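Local coordinates for protein putative peptidase (Chlamydophila abortus, PDB 3CE2) that probably acts as a zinc-dependent oligopeptidase of the M3B family that degrades small peptides, at residues A[110-113]-A[114-118]; A[31-34]-A[35-38]; A[449-452]-A[453-457]; A[147-150]-A[151-155]; A[292-295]-A[296-299]. All coordinates share one frame; numbering follows the deposited sequence.

Contact 1 (A[110-113]-A[114-118]); sequences ITHL and HTLFA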
loop_
_atom_site.group_PDB
_atom_site.type_symbol
_atom_site.label_atom_id
_atom_site.label_comp_id
_atom_site.label_asym_id
_atom_site.label_seq_id
_atom_site.Cartn_x
_atom_site.Cartn_y
_atom_site.Cartn_z
ATOM N N ILE A 110 -8.375 23.990 6.823
ATOM C CA ILE A 110 -8.475 23.392 5.511
ATOM C C ILE A 110 -9.185 22.037 5.647
ATOM O O ILE A 110 -10.070 21.708 4.850
ATOM C CB ILE A 110 -7.099 23.309 4.807
ATOM C CG1 ILE A 110 -7.275 22.903 3.348
ATOM C CG2 ILE A 110 -6.163 22.386 5.546
ATOM C CD1 ILE A 110 -8.475 23.581 2.695
ATOM N N THR A 111 -8.843 21.285 6.687
ATOM C CA THR A 111 -9.472 20.001 6.890
ATOM C C THR A 111 -10.989 20.192 7.007
ATOM O O THR A 111 -11.780 19.447 6.414
ATOM C CB THR A 111 -8.897 19.270 8.142
ATOM O OG1 THR A 111 -7.504 19.020 7.929
ATOM C CG2 THR A 111 -9.628 17.908 8.397
ATOM N N HIS A 112 -11.394 21.196 7.777
ATOM C CA HIS A 112 -12.810 21.453 7.974
ATOM C C HIS A 112 -13.421 21.793 6.614
ATOM O O HIS A 112 -14.481 21.288 6.265
ATOM C CB HIS A 112 -13.002 22.603 8.964
ATOM C CG HIS A 112 -14.412 23.096 9.058
ATOM N ND1 HIS A 112 -15.446 22.316 9.541
ATOM C CD2 HIS A 112 -14.959 24.298 8.745
ATOM C CE1 HIS A 112 -16.569 23.013 9.512
ATOM N NE2 HIS A 112 -16.302 24.219 9.037
ATOM N N LEU A 113 -12.723 22.634 5.852
ATOM C CA LEU A 113 -13.142 22.991 4.490
ATOM C C LEU A 113 -13.371 21.788 3.569
ATOM O O LEU A 113 -14.334 21.761 2.803
ATOM C CB LEU A 113 -12.142 23.946 3.850
ATOM C CG LEU A 113 -12.637 25.375 3.971
ATOM C CD1 LEU A 113 -11.957 26.337 2.970
ATOM C CD2 LEU A 113 -14.132 25.316 3.751
ATOM N N HIS A 114 -12.486 20.800 3.653
ATOM C CA HIS A 114 -12.620 19.597 2.861
ATOM C C HIS A 114 -13.860 18.842 3.248
ATOM O O HIS A 114 -14.509 18.251 2.397
ATOM C CB HIS A 114 -11.410 18.688 3.019
ATOM C CG HIS A 114 -10.293 19.008 2.074
ATOM N ND1 HIS A 114 -9.422 20.058 2.279
ATOM C CD2 HIS A 114 -9.900 18.414 0.922
ATOM C CE1 HIS A 114 -8.536 20.095 1.299
ATOM N NE2 HIS A 114 -8.806 19.109 0.462
ATOM N N THR A 115 -14.198 18.858 4.528
ATOM C CA THR A 115 -15.368 18.125 4.985
ATOM C C THR A 115 -16.640 18.836 4.527
ATOM O O THR A 115 -17.678 18.206 4.274
ATOM C CB THR A 115 -15.348 17.923 6.524
ATOM O OG1 THR A 115 -14.080 17.379 6.909
ATOM C CG2 THR A 115 -16.444 16.938 6.957
ATOM N N LEU A 116 -16.545 20.147 4.387
ATOM C CA LEU A 116 -17.680 20.929 3.949
ATOM C C LEU A 116 -17.910 20.600 2.480
ATOM O O LEU A 116 -18.990 20.155 2.081
ATOM C CB LEU A 116 -17.385 22.419 4.132
ATOM C CG LEU A 116 -18.389 23.276 4.915
ATOM C CD1 LEU A 116 -19.043 22.473 6.054
ATOM C CD2 LEU A 116 -17.680 24.523 5.457
ATOM N N PHE A 117 -16.862 20.804 1.688
ATOM C CA PHE A 117 -16.851 20.384 0.298
ATOM C C PHE A 117 -17.475 19.019 0.131
ATOM O O PHE A 117 -18.399 18.845 -0.672
ATOM C CB PHE A 117 -15.426 20.340 -0.243
ATOM C CG PHE A 117 -15.364 20.131 -1.713
ATOM C CD1 PHE A 117 -16.004 21.015 -2.573
ATOM C CD2 PHE A 117 -14.683 19.048 -2.247
ATOM C CE1 PHE A 117 -15.961 20.832 -3.927
ATOM C CE2 PHE A 117 -14.637 18.859 -3.620
ATOM C CZ PHE A 117 -15.277 19.753 -4.456
ATOM N N ALA A 118 -16.976 18.050 0.892
ATOM C CA ALA A 118 -17.509 16.699 0.802
ATOM C C ALA A 118 -19.018 16.634 1.127
ATOM O O ALA A 118 -19.757 15.843 0.536
ATOM C CB ALA A 118 -16.703 15.730 1.663
#
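Midway along helix 101-120, His-114 and Thr-115 fold their side chains back on to the carbonyls of Ile-110 and Thr-111, the same oxygens that take their backbone N-H groups. Two successive alpha-helical i to i+4 links are therefore doubled. His-114 ND1 donates to Ile-110 O over 3.1 Å, and the oxygen lies in the plane of the imidazole. Seen from the carbonyl, however, ND1 stands well above the peptide plane (58° out of it), whereas the backbone N of His-114 comes in nearly along the C=O axis, so the two donors use different approaches to one oxygen. CG beside the backbone N (chi1 -87°) is what swings the ring toward the preceding turn. There CE1 of His-114 also rests 3.7 Å from CG1 of Ile-110, and the bond together with this contact should limit the ring's rotation.

At Thr-115 the hydroxyl does similar work: OG1 donates to Thr-111 O over 3.1 Å, reaching it from the face opposite the one used by Thr-115 N. Thr-111 sends its own hydroxyl to Leu-107 O. Helix 66-96 receives the His-114 side, with Tyr-87 meeting the imidazole edge-to-face and a weak hydrogen bond between His-114 NE2 and Asn-84 OD1.

Leu-113 and Leu-116 turn to loop residues instead, touching Phe-43 and Thr-52. Leu-116 spends one methyl on two neighbours: its CD2 lies 3.8 Å from NE2 of His-112 and 4.0 Å from CD2 of Leu-113.

Contact 2 (A[31-34]-A[35-38]); sequences LNRK and AWKA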
loop_
_atom_site.group_PDB
_atom_site.type_symbol
_atom_site.label_atom_id
_atom_site.label_comp_id
_atom_site.label_asym_id
_atom_site.label_seq_id
_atom_site.Cartn_x
_atom_site.Cartn_y
_atom_site.Cartn_z
ATOM N N LEU A 31 4.081 31.696 -1.072
ATOM C CA LEU A 31 5.202 32.504 -0.597
ATOM C C LEU A 31 5.421 32.372 0.910
ATOM O O LEU A 31 6.544 32.176 1.365
ATOM C CB LEU A 31 5.003 33.980 -0.979
ATOM C CG LEU A 31 5.309 34.307 -2.445
ATOM C CD1 LEU A 31 4.927 35.753 -2.792
ATOM C CD2 LEU A 31 6.796 34.003 -2.768
ATOM N N ASN A 32 4.333 32.467 1.666
ATOM C CA ASN A 32 4.377 32.439 3.116
ATOM C C ASN A 32 2.978 32.216 3.621
ATOM O O ASN A 32 2.009 32.288 2.855
ATOM C CB ASN A 32 4.851 33.785 3.649
ATOM C CG ASN A 32 4.147 34.949 2.967
ATOM O OD1 ASN A 32 2.905 35.051 2.964
ATOM N ND2 ASN A 32 4.937 35.823 2.364
ATOM N N ARG A 33 2.863 31.979 4.920
ATOM C CA ARG A 33 1.569 31.665 5.476
ATOM C C ARG A 33 0.537 32.744 5.167
ATOM O O ARG A 33 -0.632 32.431 4.950
ATOM C CB ARG A 33 1.647 31.416 6.977
ATOM C CG ARG A 33 0.318 31.747 7.638
ATOM C CD ARG A 33 0.168 31.107 8.969
ATOM N NE ARG A 33 -1.235 30.891 9.326
ATOM C CZ ARG A 33 -2.125 31.862 9.474
ATOM N NH1 ARG A 33 -1.772 33.121 9.258
ATOM N NH2 ARG A 33 -3.372 31.570 9.809
ATOM N N LYS A 34 0.958 34.011 5.143
ATOM C CA LYS A 34 0.000 35.102 4.913
ATOM C C LYS A 34 -0.806 34.850 3.639
ATOM O O LYS A 34 -2.034 34.894 3.667
ATOM C CB LYS A 34 0.677 36.481 4.881
ATOM C CG LYS A 34 -0.230 37.603 5.438
ATOM C CD LYS A 34 0.220 39.026 5.053
ATOM C CE LYS A 34 -0.255 39.401 3.646
ATOM N NZ LYS A 34 -1.630 38.866 3.358
ATOM N N ALA A 35 -0.098 34.562 2.545
ATOM C CA ALA A 35 -0.698 34.196 1.248
ATOM C C ALA A 35 -1.587 32.956 1.315
ATOM O O ALA A 35 -2.695 32.953 0.776
ATOM C CB ALA A 35 0.388 33.992 0.208
ATOM N N TRP A 36 -1.077 31.905 1.962
ATOM C CA TRP A 36 -1.853 30.702 2.255
ATOM C C TRP A 36 -3.153 31.066 2.935
ATOM O O TRP A 36 -4.230 30.586 2.571
ATOM C CB TRP A 36 -1.081 29.761 3.194
ATOM C CG TRP A 36 -1.890 28.532 3.516
ATOM C CD1 TRP A 36 -1.920 27.376 2.802
ATOM C CD2 TRP A 36 -2.812 28.353 4.598
ATOM N NE1 TRP A 36 -2.797 26.492 3.359
ATOM C CE2 TRP A 36 -3.358 27.060 4.469
ATOM C CE3 TRP A 36 -3.220 29.147 5.671
ATOM C CZ2 TRP A 36 -4.292 26.540 5.374
ATOM C CZ3 TRP A 36 -4.163 28.633 6.561
ATOM C CH2 TRP A 36 -4.683 27.346 6.405
ATOM N N LYS A 37 -3.035 31.898 3.963
ATOM C CA LYS A 37 -4.182 32.327 4.736
ATOM C C LYS A 37 -5.071 33.174 3.846
ATOM O O LYS A 37 -6.293 33.015 3.842
ATOM C CB LYS A 37 -3.723 33.125 5.949
ATOM C CG LYS A 37 -4.858 33.692 6.768
ATOM C CD LYS A 37 -5.830 32.611 7.240
ATOM C CE LYS A 37 -6.735 33.144 8.358
ATOM N NZ LYS A 37 -7.946 32.308 8.520
ATOM N N ALA A 38 -4.435 34.061 3.082
ATOM C CA ALA A 38 -5.130 34.902 2.119
ATOM C C ALA A 38 -5.992 34.037 1.176
ATOM O O ALA A 38 -7.207 34.248 1.038
ATOM C CB ALA A 38 -4.116 35.732 1.334
#
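Asn-32 OD1 accepts from Ala-35 N at 3.1 Å, with an N-H...O angle of 168°, and this is the capping bond that starts helix 33-42. CG of Asn-32 sits between the backbone N and the carbonyl carbon (chi1 46°), a placement that turns the amide oxygen toward the first turn and leaves OD1 almost in line with the N-H it receives. The main chain of the same residue adds a second grip, since Asn-32 O takes Trp-36 N over 3.2 Å. The regular i to i+4 series then carries on with Lys-37 N to Arg-33 O and Ala-38 N to Lys-34 O.

Contacts without a hydrogen bond are led by Arg-33 and Lys-37, whose chains run side by side in the same direction. The extended arginine brings its guanidinium alongside the lysine methylenes: CB of Lys-37 lies over one face, off toward the rim, 3.8 Å from NH1 of Arg-33. Further out, NH2 of Arg-33 is 3.7 Å from CD of Lys-37.

The like-charged ends do not meet, NH2 of Arg-33 being 4.8 Å from NZ of Lys-37, and acidic residues would offset them: Asp-106 forms a salt bridge with Arg-33 NE, while Asp-41 makes a long, weak ion pair with Lys-37 NZ. Trp-36, buried beneath this turn, gives its indole N-H to Leu-86 O and packs against Tyr-89 and Tyr-30. The whole is a classic asparagine N-cap opening a surface helix, held to the protein by Trp-36 and by the Arg-33 to Asp-106 salt bridge.

Contact 3 (A[449-452]-A[453-457]); sequences DSKE and EKITI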
loop_
_atom_site.group_PDB
_atom_site.type_symbol
_atom_site.label_atom_id
_atom_site.label_comp_id
_atom_site.label_asym_id
_atom_site.label_seq_id
_atom_site.Cartn_x
_atom_site.Cartn_y
_atom_site.Cartn_z
ATOM N N ASP A 449 31.962 -6.515 -2.916
ATOM C CA ASP A 449 33.082 -7.451 -2.869
ATOM C C ASP A 449 32.984 -8.378 -1.674
ATOM O O ASP A 449 33.244 -9.568 -1.799
ATOM C CB ASP A 449 34.415 -6.708 -2.882
ATOM C CG ASP A 449 34.735 -6.137 -4.255
ATOM O OD1 ASP A 449 34.426 -6.815 -5.261
ATOM O OD2 ASP A 449 35.274 -5.011 -4.332
ATOM N N SER A 450 32.585 -7.824 -0.528
ATOM C CA SER A 450 32.336 -8.599 0.693
ATOM C C SER A 450 31.227 -9.651 0.561
ATOM O O SER A 450 30.120 -9.365 0.124
ATOM C CB SER A 450 31.997 -7.661 1.849
ATOM O OG SER A 450 31.473 -8.393 2.937
ATOM N N LYS A 451 31.540 -10.870 0.962
ATOM C CA LYS A 451 30.594 -11.958 0.913
ATOM C C LYS A 451 29.556 -11.844 2.040
ATOM O O LYS A 451 28.386 -12.168 1.843
ATOM C CB LYS A 451 31.357 -13.282 1.001
ATOM C CG LYS A 451 30.513 -14.543 0.909
ATOM C CD LYS A 451 31.267 -15.741 1.497
ATOM C CE LYS A 451 30.306 -16.839 1.917
ATOM N NZ LYS A 451 30.887 -17.780 2.914
ATOM N N GLU A 452 29.969 -11.380 3.215
ATOM C CA GLU A 452 29.021 -11.242 4.318
ATOM C C GLU A 452 27.942 -10.240 3.937
ATOM O O GLU A 452 26.768 -10.410 4.262
ATOM C CB GLU A 452 29.716 -10.840 5.624
ATOM C CG GLU A 452 30.422 -12.008 6.353
ATOM C CD GLU A 452 29.451 -13.028 6.994
ATOM O OE1 GLU A 452 28.689 -12.641 7.918
ATOM O OE2 GLU A 452 29.466 -14.221 6.589
ATOM N N GLU A 453 28.344 -9.201 3.225
ATOM C CA GLU A 453 27.405 -8.202 2.757
ATOM C C GLU A 453 26.428 -8.848 1.775
ATOM O O GLU A 453 25.215 -8.823 1.969
ATOM C CB GLU A 453 28.181 -7.089 2.071
ATOM C CG GLU A 453 27.506 -5.747 2.038
ATOM C CD GLU A 453 28.324 -4.715 1.256
ATOM O OE1 GLU A 453 27.856 -3.556 1.115
ATOM O OE2 GLU A 453 29.434 -5.067 0.783
ATOM N N LYS A 454 26.966 -9.449 0.725
ATOM C CA LYS A 454 26.142 -10.138 -0.247
ATOM C C LYS A 454 25.060 -11.003 0.396
ATOM O O LYS A 454 23.920 -11.035 -0.062
ATOM C CB LYS A 454 27.009 -10.993 -1.159
ATOM C CG LYS A 454 27.917 -10.191 -2.075
ATOM C CD LYS A 454 28.431 -11.071 -3.210
ATOM C CE LYS A 454 29.373 -10.310 -4.131
ATOM N NZ LYS A 454 29.212 -10.767 -5.542
ATOM N N ILE A 455 25.411 -11.719 1.451
ATOM C CA ILE A 455 24.431 -12.563 2.100
ATOM C C ILE A 455 23.421 -11.676 2.799
ATOM O O ILE A 455 22.215 -11.881 2.671
ATOM C CB ILE A 455 25.080 -13.553 3.070
ATOM C CG1 ILE A 455 25.940 -14.535 2.271
ATOM C CG2 ILE A 455 24.020 -14.320 3.854
ATOM C CD1 ILE A 455 26.791 -15.464 3.125
ATOM N N THR A 456 23.912 -10.660 3.502
ATOM C CA THR A 456 23.038 -9.709 4.153
ATOM C C THR A 456 22.024 -9.156 3.157
ATOM O O THR A 456 20.826 -9.242 3.385
ATOM C CB THR A 456 23.840 -8.604 4.854
ATOM O OG1 THR A 456 24.377 -9.137 6.065
ATOM C CG2 THR A 456 22.963 -7.425 5.237
ATOM N N ILE A 457 22.501 -8.628 2.037
ATOM C CA ILE A 457 21.624 -8.055 1.020
ATOM C C ILE A 457 20.669 -9.079 0.424
ATOM O O ILE A 457 19.471 -8.831 0.294
ATOM C CB ILE A 457 22.425 -7.463 -0.116
ATOM C CG1 ILE A 457 23.240 -6.290 0.394
ATOM C CG2 ILE A 457 21.509 -7.027 -1.242
ATOM C CD1 ILE A 457 24.375 -5.938 -0.525
#
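Ser-450 caps the N-terminus of helix 451-487, its side chain turned inward to the backbone of Glu-453. OG lies anti to the backbone N of its own residue (chi1 167°), which directs the hydroxyl oxygen at Glu-453 N, 3.2 Å away, with an N-H...O angle of 163°. Ser-450 O accepts Lys-454 N from the same turn, so one residue receives two of the helix's earliest N-H groups.

Glu-453 runs out extended beside the serine. Its CB packs 3.6 Å from Ser-450 OG, and its OE2 comes within 3.8 Å of Ser-450 CB on the way to its hydrogen-bond partner, the hydroxyl of Ser-448. The carboxylate thus tethers the segment leading into the helix, while the serine holds the first turn.

On another side of the helix Thr-456 and Glu-452 converge on one external hydroxyl. Thr-456 N bonds to Glu-452 O, and both that oxygen and Thr-456 OG1 are hydrogen-bonded to Ser-321 OG, joining the helix start to the loop that carries Ser-321.

Lys-451 and Ile-455, one turn apart, lie alongside each other and point the same way. The isoleucine side chain touches Ser-321 and Leu-609, and its outermost methyl meets the aliphatic part of the lysine, CD1 of Ile-455 being 4.0 Å from CE of Lys-451.

Contact 4 (A[147-150]-A[151-155]); sequences PYRF and YLEKI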
loop_
_atom_site.group_PDB
_atom_site.type_symbol
_atom_site.label_atom_id
_atom_site.label_comp_id
_atom_site.label_asym_id
_atom_site.label_seq_id
_atom_site.Cartn_x
_atom_site.Cartn_y
_atom_site.Cartn_z
ATOM N N PRO A 147 -12.871 14.222 -22.361
ATOM C CA PRO A 147 -11.710 14.185 -21.441
ATOM C C PRO A 147 -11.994 13.590 -20.070
ATOM O O PRO A 147 -11.061 13.330 -19.322
ATOM C CB PRO A 147 -11.324 15.668 -21.286
ATOM C CG PRO A 147 -11.949 16.363 -22.523
ATOM C CD PRO A 147 -13.245 15.604 -22.725
ATOM N N TYR A 148 -13.268 13.382 -19.755
ATOM C CA TYR A 148 -13.693 12.927 -18.438
ATOM C C TYR A 148 -14.405 11.610 -18.584
ATOM O O TYR A 148 -15.284 11.281 -17.794
ATOM C CB TYR A 148 -14.637 13.945 -17.781
ATOM C CG TYR A 148 -14.108 15.362 -17.817
ATOM C CD1 TYR A 148 -13.243 15.838 -16.823
ATOM C CD2 TYR A 148 -14.436 16.218 -18.869
ATOM C CE1 TYR A 148 -12.734 17.130 -16.867
ATOM C CE2 TYR A 148 -13.921 17.508 -18.930
ATOM C CZ TYR A 148 -13.078 17.957 -17.926
ATOM O OH TYR A 148 -12.603 19.242 -17.992
ATOM N N ARG A 149 -14.025 10.844 -19.593
ATOM C CA ARG A 149 -14.723 9.590 -19.869
ATOM C C ARG A 149 -14.447 8.503 -18.815
ATOM O O ARG A 149 -15.359 7.862 -18.308
ATOM C CB ARG A 149 -14.376 9.084 -21.269
ATOM C CG ARG A 149 -15.562 8.521 -22.005
ATOM C CD ARG A 149 -15.135 7.454 -23.008
ATOM N NE ARG A 149 -16.311 6.733 -23.520
ATOM C CZ ARG A 149 -16.620 5.464 -23.237
ATOM N NH1 ARG A 149 -17.715 4.933 -23.746
ATOM N NH2 ARG A 149 -15.841 4.722 -22.451
ATOM N N PHE A 150 -13.181 8.285 -18.503
ATOM C CA PHE A 150 -12.827 7.263 -17.548
ATOM C C PHE A 150 -13.379 7.611 -16.162
ATOM O O PHE A 150 -14.015 6.775 -15.483
ATOM C CB PHE A 150 -11.332 7.115 -17.482
ATOM C CG PHE A 150 -10.892 6.131 -16.473
ATOM C CD1 PHE A 150 -11.447 4.850 -16.463
ATOM C CD2 PHE A 150 -9.917 6.468 -15.536
ATOM C CE1 PHE A 150 -11.037 3.902 -15.537
ATOM C CE2 PHE A 150 -9.499 5.541 -14.602
ATOM C CZ PHE A 150 -10.066 4.244 -14.597
ATOM N N TYR A 151 -13.151 8.858 -15.773
ATOM C CA TYR A 151 -13.716 9.380 -14.567
ATOM C C TYR A 151 -15.198 9.039 -14.482
ATOM O O TYR A 151 -15.646 8.453 -13.510
ATOM C CB TYR A 151 -13.506 10.887 -14.475
ATOM C CG TYR A 151 -14.069 11.450 -13.195
ATOM C CD1 TYR A 151 -13.339 11.400 -12.011
ATOM C CD2 TYR A 151 -15.341 11.994 -13.156
ATOM C CE1 TYR A 151 -13.850 11.890 -10.840
ATOM C CE2 TYR A 151 -15.861 12.484 -11.979
ATOM C CZ TYR A 151 -15.103 12.418 -10.834
ATOM O OH TYR A 151 -15.608 12.906 -9.680
ATOM N N LEU A 152 -15.974 9.389 -15.491
ATOM C CA LEU A 152 -17.408 9.070 -15.442
ATOM C C LEU A 152 -17.682 7.594 -15.595
ATOM O O LEU A 152 -18.659 7.093 -15.079
ATOM C CB LEU A 152 -18.148 9.796 -16.545
ATOM C CG LEU A 152 -18.176 11.279 -16.280
ATOM C CD1 LEU A 152 -18.332 12.000 -17.593
ATOM C CD2 LEU A 152 -19.350 11.554 -15.346
ATOM N N GLU A 153 -16.830 6.904 -16.342
ATOM C CA GLU A 153 -17.035 5.500 -16.551
ATOM C C GLU A 153 -17.004 4.813 -15.198
ATOM O O GLU A 153 -17.889 4.017 -14.886
ATOM C CB GLU A 153 -15.959 4.954 -17.457
ATOM C CG GLU A 153 -16.138 3.500 -17.780
ATOM C CD GLU A 153 -15.071 2.989 -18.736
ATOM O OE1 GLU A 153 -14.068 3.710 -18.949
ATOM O OE2 GLU A 153 -15.243 1.871 -19.276
ATOM N N LYS A 154 -15.993 5.151 -14.392
ATOM C CA LYS A 154 -15.854 4.642 -13.022
ATOM C C LYS A 154 -17.104 4.892 -12.192
ATOM O O LYS A 154 -17.454 4.092 -11.352
ATOM C CB LYS A 154 -14.674 5.296 -12.312
ATOM C CG LYS A 154 -13.375 4.512 -12.369
ATOM C CD LYS A 154 -12.222 5.275 -11.645
ATOM C CE LYS A 154 -12.039 6.730 -12.192
ATOM N NZ LYS A 154 -10.969 7.549 -11.530
ATOM N N ILE A 155 -17.772 6.011 -12.406
ATOM C CA ILE A 155 -18.960 6.285 -11.628
ATOM C C ILE A 155 -20.220 5.607 -12.141
ATOM O O ILE A 155 -21.005 5.097 -11.358
ATOM C CB ILE A 155 -19.213 7.750 -11.517
ATOM C CG1 ILE A 155 -18.094 8.389 -10.666
ATOM C CG2 ILE A 155 -20.614 7.961 -10.940
ATOM C CD1 ILE A 155 -18.102 9.931 -10.664
#
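The Phe-150 ring carries Lys-154 over one face and Glu-153 at its edge. CE of Lys-154 stands 4.0 Å from the ring centroid and 22° off the normal, a CH-pi contact. With CG anti to the backbone N (chi1 177°), the ring leans along the helix into the path of the lysine chain, whose CD is 3.8 Å from CZ of Phe-150. In the ring plane, OE1 of Glu-153 approaches CD1 of Phe-150 at 3.8 Å, the carboxylate turned perpendicular to the ring. Phe-574 meets the same ring edge-to-face.

The guanidinium of Arg-149 and the carboxylate of Glu-153 are also steeply turned, 77° apart. NH2 of Arg-149 is 4.1 Å from OE1 of Glu-153, too far for a salt bridge, though the opposite charges probably still attract; Arg-149 NE is spent on Leu-140 O.

Tyr-148, at the N-cap position, offers its carbonyl to Leu-152 N, and its CB packs 4.2 Å from CD1 of Leu-152. Its ring goes to helix 66-96 and to His-420. This is the N-cap and opening turn of the short helix 149-156, where Tyr-148 and Tyr-151 meet helix 66-96 and Phe-150 meets Phe-574.

Contact 5 (A[292-295]-A[296-299]); sequences SSLI and TKYF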
loop_
_atom_site.group_PDB
_atom_site.type_symbol
_atom_site.label_atom_id
_atom_site.label_comp_id
_atom_site.label_asym_id
_atom_site.label_seq_id
_atom_site.Cartn_x
_atom_site.Cartn_y
_atom_site.Cartn_z
ATOM N N SER A 292 5.112 -23.212 -4.690
ATOM C CA SER A 292 5.470 -23.465 -3.299
ATOM C C SER A 292 6.902 -23.938 -3.179
ATOM O O SER A 292 7.597 -23.598 -2.200
ATOM C CB SER A 292 4.505 -24.449 -2.616
ATOM O OG SER A 292 3.938 -25.405 -3.510
ATOM N N SER A 293 7.359 -24.694 -4.181
ATOM C CA SER A 293 8.729 -25.216 -4.164
ATOM C C SER A 293 9.752 -24.096 -3.984
ATOM O O SER A 293 10.851 -24.313 -3.476
ATOM C CB SER A 293 9.035 -26.040 -5.417
ATOM O OG SER A 293 8.858 -25.272 -6.603
ATOM N N LEU A 294 9.388 -22.883 -4.385
ATOM C CA LEU A 294 10.332 -21.795 -4.230
ATOM C C LEU A 294 10.518 -21.471 -2.758
ATOM O O LEU A 294 11.617 -21.165 -2.323
ATOM C CB LEU A 294 9.916 -20.571 -5.044
ATOM C CG LEU A 294 10.466 -20.555 -6.475
ATOM C CD1 LEU A 294 10.429 -19.172 -7.028
ATOM C CD2 LEU A 294 11.893 -21.054 -6.532
ATOM N N ILE A 295 9.443 -21.569 -1.984
ATOM C CA ILE A 295 9.547 -21.441 -0.541
ATOM C C ILE A 295 10.475 -22.545 -0.052
ATOM O O ILE A 295 11.482 -22.275 0.608
ATOM C CB ILE A 295 8.148 -21.530 0.156
ATOM C CG1 ILE A 295 7.307 -20.296 -0.148
ATOM C CG2 ILE A 295 8.266 -21.649 1.663
ATOM C CD1 ILE A 295 5.848 -20.517 0.145
ATOM N N THR A 296 10.161 -23.788 -0.408
ATOM C CA THR A 296 10.998 -24.909 0.011
ATOM C C THR A 296 12.473 -24.631 -0.262
ATOM O O THR A 296 13.295 -24.765 0.633
ATOM C CB THR A 296 10.610 -26.180 -0.706
ATOM O OG1 THR A 296 9.182 -26.295 -0.740
ATOM C CG2 THR A 296 11.183 -27.345 -0.003
ATOM N N LYS A 297 12.818 -24.215 -1.479
ATOM C CA LYS A 297 14.232 -23.948 -1.796
ATOM C C LYS A 297 14.854 -22.955 -0.840
ATOM O O LYS A 297 15.868 -23.253 -0.211
ATOM C CB LYS A 297 14.416 -23.422 -3.224
ATOM C CG LYS A 297 14.847 -24.460 -4.233
ATOM C CD LYS A 297 14.710 -23.924 -5.663
ATOM C CE LYS A 297 15.122 -24.974 -6.710
ATOM N NZ LYS A 297 14.483 -24.723 -8.031
ATOM N N TYR A 298 14.234 -21.776 -0.743
ATOM C CA TYR A 298 14.805 -20.651 -0.000
ATOM C C TYR A 298 14.998 -20.968 1.454
ATOM O O TYR A 298 16.084 -20.753 1.981
ATOM C CB TYR A 298 13.946 -19.382 -0.110
ATOM C CG TYR A 298 14.474 -18.230 0.733
ATOM C CD1 TYR A 298 15.823 -17.858 0.675
ATOM C CD2 TYR A 298 13.626 -17.510 1.588
ATOM C CE1 TYR A 298 16.318 -16.801 1.441
ATOM C CE2 TYR A 298 14.112 -16.450 2.364
ATOM C CZ TYR A 298 15.456 -16.104 2.280
ATOM O OH TYR A 298 15.932 -15.061 3.025
ATOM N N PHE A 299 13.950 -21.476 2.103
ATOM C CA PHE A 299 14.040 -21.832 3.515
ATOM C C PHE A 299 15.088 -22.897 3.858
ATOM O O PHE A 299 15.696 -22.821 4.919
ATOM C CB PHE A 299 12.675 -22.203 4.087
ATOM C CG PHE A 299 11.732 -21.038 4.214
ATOM C CD1 PHE A 299 12.193 -19.725 4.063
ATOM C CD2 PHE A 299 10.390 -21.245 4.523
ATOM C CE1 PHE A 299 11.332 -18.632 4.182
ATOM C CE2 PHE A 299 9.505 -20.158 4.648
ATOM C CZ PHE A 299 9.985 -18.844 4.473
#
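Ile-295 and Phe-299 lie side by side one turn apart, pointing the same way, with backbone and side chains both in contact. Phe-299 N donates to Ile-295 O over 3.0 Å, almost straight along the carbonyl direction, while CG2 of Ile-295 rests 3.6 Å from CE2 of Phe-299. Since CG of Phe-299 sits beside its backbone N (chi1 -70°), the ring is carried back toward the isoleucine.

The three preceding carbonyls are satisfied in the same i to i+4 manner. Ser-292 O receives Thr-296 N at 3.1 Å, Ser-293 O receives Lys-297 N at 2.8 Å, and Leu-294 O receives Tyr-298 N at 3.1 Å. All four N-H groups point nearly straight at their acceptors, Tyr-298 N to Leu-294 O with an N-H...O angle of 171°.

The hydroxyls of Ser-292 and Tyr-298 find their partners outside the two segments. Ser-292 OG bonds to Lys-289 O, at the end of helix 278-289, and the hydroxyl of buried Tyr-298 is hydrogen-bonded to Asp-463 OD1 on helix 451-487. Lys-297 NZ makes a long, weak ion pair with Glu-600, the lysine CD passing 4.1 Å from CD2 of Leu-294 on the way.

Leu-294 packs on helix 590-607, while Ile-295 and Phe-299 both touch Tyr-509 of helix 494-509, Ile-295 also meeting Phe-466 and Phe-470 and Phe-299 meeting Phe-311. The side chain of Phe-299 is about 10 Å from that of His-312, a ligand of a bound zinc ion. This is the first part of an amphipathic helix, 292-306, wedged among the helices of the M3 peptidase region.

Each contact lies within one continuous stretch of chain, so none closes a long loop, and the five follow in series without nesting or crossing. First comes contact 2, at the start of helix 33-42, then contact 1 in helix 101-120 and contact 4 in helix 149-156. All three lean on helix 66-96, and contacts 2 and 1 approach to about 4 Å between nearest atoms. Contacts 5 and 3 come later, both in the M3 peptidase region, with centres about 21 Å apart; helix 292-306 packs on helix 451-487, which contact 3 begins. Contacts 1 and 5, centres about 50 Å apart, lie on opposite sides of the chain's centre.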